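Local coordinates for protein beta-glucuronidase (Dictyoglomus thermophilum, PDB 6XXW) that probably hydrolyses beta-D-glucuronides, as a beta-glucuronidase of glycoside hydrolase family 2, at residues A[492-497]-A[541-546]. Numbering follows the deposited sequence.
Sequences EWYELY and LDFVVG
Tyr494 and Phe543 lay their rings on each other in an offset stack, and this one pair carries the contact. Leu541 opens a type I beta turn that runs to Val544, with Val544 N hydrogen-bonded back to Leu541 O. Leu541 CB lies 4.0 Å above the plane of the Phe543 ring, toward the rim, on the face turned from Tyr494. Phe543 follows Asp542 within the turn. Its CB points toward helix 482-497, and with CG between the backbone N and the carbonyl carbon (chi1 51°) the ring folds back over the turn, between Leu541 CB and Tyr494 CB. The ring planes are 3° from parallel and the centroids 4.5 Å apart. The slide is such that each CB rests on the partner's ring: Tyr494 CB is 3.5 Å from the Phe543 centroid, almost on the ring normal, and Phe543 CB is 3.8 Å from the Tyr494 centroid. Between them Tyr494 CG and Phe543 CG meet at 3.6 Å. In the TIM barrel domain this joins the helix after strand 463-467 to the turn leading into strand 544-550. Ile501, on the strand between those two, touches both side chains. An alanine in place of Phe543 would probably leave the face of the Tyr494 ring that Phe543 covers without its stacking partner and the ring freer to turn. From Val544 the chain enters the barrel strand, where Val545 forms backbone hydrogen bonds with Phe301 and Ile501.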
loop_
_atom_site.group_PDB
_atom_site.type_symbol
_atom_site.label_atom_id
_atom_site.label_comp_id
_atom_site.label_asym_id
_atom_site.label_seq_id
_atom_site.Cartn_x
_atom_site.Cartn_y
_atom_site.Cartn_z
ATOM N N GLU A 492 -26.456 -31.034 -5.328
ATOM C CA GLU A 492 -26.443 -32.214 -4.474
ATOM C C GLU A 492 -26.966 -31.898 -3.075
ATOM O O GLU A 492 -27.638 -32.734 -2.462
ATOM C CB GLU A 492 -25.042 -32.820 -4.398
ATOM C CG GLU A 492 -25.066 -34.245 -3.828
ATOM C CD GLU A 492 -23.696 -34.752 -3.428
ATOM O OE1 GLU A 492 -22.754 -33.936 -3.401
ATOM O OE2 GLU A 492 -23.559 -35.964 -3.143
ATOM N N TRP A 493 -26.660 -30.711 -2.534
ATOM C CA TRP A 493 -27.270 -30.349 -1.257
ATOM C C TRP A 493 -28.788 -30.362 -1.355
ATOM O O TRP A 493 -29.479 -30.846 -0.443
ATOM C CB TRP A 493 -26.793 -28.975 -0.789
ATOM C CG TRP A 493 -25.404 -28.959 -0.226
ATOM C CD1 TRP A 493 -24.259 -28.661 -0.906
ATOM C CD2 TRP A 493 -25.005 -29.248 1.128
ATOM N NE1 TRP A 493 -23.173 -28.734 -0.061
ATOM C CE2 TRP A 493 -23.601 -29.102 1.189
ATOM C CE3 TRP A 493 -25.698 -29.618 2.291
ATOM C CZ2 TRP A 493 -22.874 -29.304 2.363
ATOM C CZ3 TRP A 493 -24.968 -29.818 3.470
ATOM C CH2 TRP A 493 -23.575 -29.659 3.495
ATOM N N TYR A 494 -29.336 -29.811 -2.441
ATOM C CA TYR A 494 -30.788 -29.728 -2.522
ATOM C C TYR A 494 -31.405 -31.097 -2.768
ATOM O O TYR A 494 -32.470 -31.409 -2.220
ATOM C CB TYR A 494 -31.237 -28.762 -3.612
ATOM C CG TYR A 494 -32.735 -28.575 -3.547
ATOM C CD1 TYR A 494 -33.323 -27.986 -2.432
ATOM C CD2 TYR A 494 -33.563 -29.031 -4.566
ATOM C CE1 TYR A 494 -34.695 -27.834 -2.339
ATOM C CE2 TYR A 494 -34.937 -28.873 -4.491
ATOM C CZ TYR A 494 -35.495 -28.277 -3.371
ATOM O OH TYR A 494 -36.857 -28.116 -3.280
ATOM N N GLU A 495 -30.753 -31.912 -3.594
ATOM C CA GLU A 495 -31.261 -33.246 -3.898
ATOM C C GLU A 495 -31.291 -34.126 -2.654
ATOM O O GLU A 495 -32.207 -34.940 -2.485
ATOM C CB GLU A 495 -30.400 -33.878 -4.995
ATOM C CG GLU A 495 -30.673 -35.352 -5.291
ATOM C CD GLU A 495 -32.125 -35.633 -5.672
ATOM O OE1 GLU A 495 -32.664 -36.679 -5.244
ATOM O OE2 GLU A 495 -32.727 -34.816 -6.404
ATOM N N LEU A 496 -30.305 -33.973 -1.765
ATOM C CA LEU A 496 -30.267 -34.798 -0.563
ATOM C C LEU A 496 -31.227 -34.305 0.514
ATOM O O LEU A 496 -31.801 -35.119 1.243
ATOM C CB LEU A 496 -28.849 -34.850 0.009
ATOM C CG LEU A 496 -27.839 -35.623 -0.843
ATOM C CD1 LEU A 496 -26.418 -35.428 -0.317
ATOM C CD2 LEU A 496 -28.219 -37.092 -0.884
ATOM N N TYR A 497 -31.393 -32.988 0.668
ATOM C CA TYR A 497 -32.081 -32.461 1.843
ATOM C C TYR A 497 -33.347 -31.664 1.552
ATOM O O TYR A 497 -34.162 -31.496 2.467
ATOM C CB TYR A 497 -31.109 -31.605 2.677
ATOM C CG TYR A 497 -29.861 -32.391 2.999
ATOM C CD1 TYR A 497 -29.940 -33.574 3.723
ATOM C CD2 TYR A 497 -28.612 -31.987 2.536
ATOM C CE1 TYR A 497 -28.821 -34.322 3.996
ATOM C CE2 TYR A 497 -27.478 -32.725 2.809
ATOM C CZ TYR A 497 -27.590 -33.899 3.536
ATOM O OH TYR A 497 -26.477 -34.657 3.807
ATOM N N LEU A 541 -30.247 -21.083 -9.658
ATOM C CA LEU A 541 -30.725 -22.126 -8.753
ATOM C C LEU A 541 -31.870 -21.568 -7.909
ATOM O O LEU A 541 -31.647 -20.743 -7.010
ATOM C CB LEU A 541 -29.580 -22.630 -7.874
ATOM C CG LEU A 541 -28.325 -23.111 -8.615
ATOM C CD1 LEU A 541 -27.236 -23.524 -7.626
ATOM C CD2 LEU A 541 -28.664 -24.275 -9.541
ATOM N N ASP A 542 -33.096 -22.036 -8.176
ATOM C CA ASP A 542 -34.254 -21.460 -7.495
ATOM C C ASP A 542 -34.356 -21.859 -6.024
ATOM O O ASP A 542 -35.173 -21.277 -5.300
ATOM C CB ASP A 542 -35.551 -21.822 -8.243
ATOM C CG ASP A 542 -35.896 -23.312 -8.191
ATOM O OD1 ASP A 542 -35.176 -24.117 -7.559
ATOM O OD2 ASP A 542 -36.925 -23.682 -8.792
ATOM N N PHE A 543 -33.555 -22.810 -5.558
ATOM C CA PHE A 543 -33.583 -23.213 -4.156
ATOM C C PHE A 543 -32.552 -22.472 -3.307
ATOM O O PHE A 543 -32.518 -22.660 -2.089
ATOM C CB PHE A 543 -33.379 -24.730 -4.033
ATOM C CG PHE A 543 -32.173 -25.257 -4.774
ATOM C CD1 PHE A 543 -30.899 -25.155 -4.225
ATOM C CD2 PHE A 543 -32.317 -25.868 -6.007
ATOM C CE1 PHE A 543 -29.789 -25.636 -4.905
ATOM C CE2 PHE A 543 -31.216 -26.359 -6.686
ATOM C CZ PHE A 543 -29.947 -26.242 -6.135
ATOM N N VAL A 544 -31.730 -21.618 -3.908
ATOM C CA VAL A 544 -30.777 -20.810 -3.159
ATOM C C VAL A 544 -31.479 -19.514 -2.775
ATOM O O VAL A 544 -31.944 -18.761 -3.642
ATOM C CB VAL A 544 -29.495 -20.549 -3.969
ATOM C CG1 VAL A 544 -28.621 -19.517 -3.282
ATOM C CG2 VAL A 544 -28.719 -21.866 -4.166
ATOM N N VAL A 545 -31.595 -19.277 -1.473
ATOM C CA VAL A 545 -32.340 -18.140 -0.946
ATOM C C VAL A 545 -31.425 -17.089 -0.333
ATOM O O VAL A 545 -31.911 -16.162 0.315
ATOM C CB VAL A 545 -33.401 -18.590 0.078
ATOM C CG1 VAL A 545 -34.367 -19.579 -0.567
ATOM C CG2 VAL A 545 -32.728 -19.228 1.303
ATOM N N GLY A 546 -30.113 -17.216 -0.500
ATOM C CA GLY A 546 -29.223 -16.246 0.106
ATOM C C GLY A 546 -27.762 -16.321 -0.290
ATOM O O GLY A 546 -27.244 -17.396 -0.641
#